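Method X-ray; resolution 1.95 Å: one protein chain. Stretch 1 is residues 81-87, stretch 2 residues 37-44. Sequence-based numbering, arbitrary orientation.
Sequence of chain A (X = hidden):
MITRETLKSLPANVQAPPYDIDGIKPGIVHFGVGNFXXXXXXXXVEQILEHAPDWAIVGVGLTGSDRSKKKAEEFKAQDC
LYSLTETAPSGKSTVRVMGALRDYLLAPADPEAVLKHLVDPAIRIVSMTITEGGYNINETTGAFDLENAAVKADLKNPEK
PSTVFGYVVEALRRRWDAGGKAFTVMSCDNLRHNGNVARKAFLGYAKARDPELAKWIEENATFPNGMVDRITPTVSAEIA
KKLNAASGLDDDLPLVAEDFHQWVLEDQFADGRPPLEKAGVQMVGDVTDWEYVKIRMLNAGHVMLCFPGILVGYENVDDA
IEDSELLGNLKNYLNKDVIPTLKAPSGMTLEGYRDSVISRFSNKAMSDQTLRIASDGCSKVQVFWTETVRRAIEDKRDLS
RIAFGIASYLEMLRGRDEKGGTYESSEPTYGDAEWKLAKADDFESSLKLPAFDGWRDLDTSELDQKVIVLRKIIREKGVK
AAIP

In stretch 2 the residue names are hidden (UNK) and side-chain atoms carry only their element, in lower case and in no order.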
# COMPACT_ATOMS: atom_id res chain seq x y z
N LEU A 81 -3.27 -2.14 -23.72
CA LEU A 81 -3.84 -0.84 -23.35
C LEU A 81 -5.03 -1.06 -22.42
O LEU A 81 -5.76 -2.03 -22.56
CB LEU A 81 -4.33 -0.10 -24.59
CG LEU A 81 -3.34 0.35 -25.67
CD1 LEU A 81 -4.13 0.67 -26.94
CD2 LEU A 81 -2.54 1.55 -25.21
N TYR A 82 -5.22 -0.15 -21.47
CA TYR A 82 -6.34 -0.24 -20.54
C TYR A 82 -6.74 1.16 -20.09
O TYR A 82 -5.95 2.10 -20.21
CB TYR A 82 -5.99 -1.10 -19.32
CG TYR A 82 -4.83 -0.60 -18.51
CD1 TYR A 82 -3.52 -0.90 -18.87
CD2 TYR A 82 -5.03 0.21 -17.40
CE1 TYR A 82 -2.43 -0.42 -18.14
CE2 TYR A 82 -3.96 0.70 -16.66
CZ TYR A 82 -2.66 0.38 -17.03
OH TYR A 82 -1.60 0.87 -16.31
N SER A 83 -7.95 1.30 -19.57
CA SER A 83 -8.40 2.61 -19.13
C SER A 83 -8.32 2.77 -17.62
O SER A 83 -8.60 1.84 -16.86
CB SER A 83 -9.83 2.88 -19.58
OG SER A 83 -10.75 2.03 -18.92
N LEU A 84 -7.93 3.96 -17.20
CA LEU A 84 -7.82 4.26 -15.79
C LEU A 84 -8.66 5.47 -15.48
O LEU A 84 -8.41 6.56 -15.99
CB LEU A 84 -6.36 4.55 -15.40
CG LEU A 84 -6.17 5.09 -13.97
CD1 LEU A 84 -6.74 4.10 -12.96
CD2 LEU A 84 -4.68 5.33 -13.71
N THR A 85 -9.69 5.27 -14.67
CA THR A 85 -10.56 6.36 -14.25
C THR A 85 -10.02 6.84 -12.91
O THR A 85 -9.68 6.03 -12.05
CB THR A 85 -12.01 5.87 -14.06
OG1 THR A 85 -12.51 5.35 -15.30
CG2 THR A 85 -12.91 7.03 -13.61
N GLU A 86 -9.91 8.16 -12.76
CA GLU A 86 -9.42 8.76 -11.52
C GLU A 86 -10.56 9.60 -10.94
O GLU A 86 -11.02 10.55 -11.57
CB GLU A 86 -8.20 9.63 -11.81
CG GLU A 86 -6.98 8.82 -12.19
CD GLU A 86 -5.87 9.66 -12.77
OE1 GLU A 86 -5.92 9.97 -13.98
OE2 GLU A 86 -4.94 10.02 -12.02
N THR A 87 -11.01 9.24 -9.75
CA THR A 87 -12.13 9.93 -9.11
C THR A 87 -11.74 10.77 -7.89
O THR A 87 -11.17 10.25 -6.93
CB THR A 87 -13.20 8.92 -8.68
OG1 THR A 87 -13.58 8.13 -9.82
CG2 THR A 87 -14.42 9.64 -8.13
N UNK A 37 -0.42 -1.67 -9.35
CA UNK A 37 0.68 -1.41 -10.28
C UNK A 37 0.19 -0.58 -11.46
O UNK A 37 0.80 0.42 -11.83
c UNK A 37 3.16 -1.96 -12.28
c UNK A 37 1.26 -2.73 -10.82
c UNK A 37 1.28 -3.01 -13.33
c UNK A 37 1.86 -2.81 -14.59
c UNK A 37 1.93 -2.59 -12.17
c UNK A 37 3.09 -2.17 -14.70
c UNK A 37 3.75 -1.75 -13.54
N UNK A 38 -0.92 -1.00 -12.04
CA UNK A 38 -1.49 -0.33 -13.19
C UNK A 38 -1.96 1.11 -12.94
O UNK A 38 -1.99 1.92 -13.87
c UNK A 38 -2.63 -1.17 -13.75
n UNK A 38 -4.28 -2.88 -15.39
c UNK A 38 -3.37 -3.45 -14.42
c UNK A 38 -2.17 -2.54 -14.23
c UNK A 38 -5.58 -3.11 -15.44
n UNK A 38 -6.31 -2.52 -16.38
n UNK A 38 -6.16 -3.91 -14.56
N UNK A 39 -2.31 1.42 -11.69
CA UNK A 39 -2.79 2.76 -11.34
C UNK A 39 -1.74 3.61 -10.61
O UNK A 39 -1.95 4.80 -10.39
c UNK A 39 -4.04 2.65 -10.47
N UNK A 40 -0.62 3.00 -10.25
CA UNK A 40 0.41 3.73 -9.52
C UNK A 40 1.73 3.74 -10.30
O UNK A 40 2.01 4.71 -11.01
n UNK A 40 2.53 5.16 -5.79
n UNK A 40 2.88 3.56 -7.18
c UNK A 40 3.46 4.36 -6.31
c UNK A 40 0.59 3.10 -8.13
c UNK A 40 1.32 4.85 -6.36
c UNK A 40 1.53 3.84 -7.23
N UNK A 41 2.52 2.68 -10.21
CA UNK A 41 3.79 2.63 -10.93
C UNK A 41 3.62 2.93 -12.43
O UNK A 41 4.32 3.77 -12.99
c UNK A 41 5.88 1.23 -11.32
c UNK A 41 6.50 -0.15 -11.32
o UNK A 41 7.27 -0.46 -12.26
c UNK A 41 4.46 1.26 -10.77
o UNK A 41 6.22 -0.92 -10.38
N UNK A 42 2.70 2.23 -13.08
CA UNK A 42 2.47 2.44 -14.50
C UNK A 42 2.02 3.88 -14.76
O UNK A 42 2.33 4.47 -15.80
c UNK A 42 1.41 1.46 -15.02
N UNK A 43 1.29 4.43 -13.80
CA UNK A 43 0.76 5.80 -13.87
C UNK A 43 1.87 6.84 -13.91
O UNK A 43 1.84 7.76 -14.74
c UNK A 43 -0.82 9.66 -11.66
c UNK A 43 -2.38 9.04 -13.38
c UNK A 43 -0.14 6.05 -12.65
c UNK A 43 -1.89 9.98 -12.49
c UNK A 43 -0.25 8.38 -11.72
c UNK A 43 -1.80 7.77 -13.44
c UNK A 43 -0.74 7.43 -12.61
N UNK A 44 2.86 6.70 -13.03
CA UNK A 44 3.97 7.65 -13.00
C UNK A 44 4.85 7.53 -14.24
O UNK A 44 5.28 8.53 -14.81
c UNK A 44 3.56 9.87 -9.04
c UNK A 44 4.82 7.45 -11.73
o UNK A 44 2.31 9.47 -7.02
c UNK A 44 4.17 9.36 -10.19
c UNK A 44 3.53 7.13 -9.58
c UNK A 44 2.93 8.99 -8.16
c UNK A 44 4.16 7.99 -10.48
c UNK A 44 2.91 7.63 -8.42

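Position 37 carries seven side-chain carbons, one followed by a ring of six, with no heteroatom. Its CA-to-CB bond points sideways, and its side chain makes no contact with stretch 1. A six-carbon ring without oxygen is Phe-37.

Position 38 has three carbons, a nitrogen, and then a carbon bearing two more nitrogens, an ending that only a guanidinium provides. The group lies over one face of the Tyr-82 ring. This is Arg-38. Arg-38 CZ sits 4.2 Å from the centroid of the Tyr-82 ring, 24° off the normal, which is cation-pi geometry. The closest side-chain pair is Arg-38 NH2 to Tyr-82 CD2, at 3.2 Å. The extended chi2 (t) followed by chi3 at 60° (p) describes the path of the chain to that face.

Position 39 has a single side-chain carbon. This CB, directed sideways, meets Leu-84 CD1 at 3.9 Å, an apolar contact; the residue is Ala-39. The CA atoms of Ala-39 and Leu-84, 6.9 Å apart, mark the closest backbone register.

Position 40 shows one carbon and a five-membered ring of three carbons and two nitrogens, an imidazole. Its CA-to-CB bond points away from stretch 1, which it does not touch. This is His-40. It sits at the N-cap position of the following helix, where His-40 O accepts a hydrogen bond from the backbone N of position 44 at 3.0 Å.

Position 41 has three carbons in a chain, the third carrying two oxygens, and lies out of reach of stretch 1. That carboxylate, one methylene longer than aspartate's, identifies Glu-41.

Position 42 again has one carbon. Its CB points toward stretch 1 and lies 3.3 Å from Tyr-82 OH; this is Ala-42.

Position 43 repeats the pattern of one carbon and an all-carbon six-membered ring, which touches Leu-84 and Glu-86: Phe-43. Phe-43 CD1 packs against Leu-84 CD2 at 3.8 Å, while Phe-43 CE1 approaches Glu-86 OE2 at 3.1 Å.

Position 44 adds one oxygen to such a ring, and its side chain is out of reach of stretch 1. The oxygen makes it Tyr-44.

The contact, burying 350 Å² over both sides, is built from alternate residues of stretch 1: Tyr-82, Leu-84 and Glu-86 all point toward stretch 2, whereas Ser-83 points away. Tyr-82 engages Arg-38 twice, offering its ring face to the guanidinium and donating a hydrogen bond from Tyr-82 OH to Arg-38 O at 2.7 Å. Arg-38 NE, buried over that face, has no hydrogen-bond partner. Leu-84 supplies apolar contact to both Ala-39 and Phe-43.

Stretch 2, residues 37-44: FRAHEAFY
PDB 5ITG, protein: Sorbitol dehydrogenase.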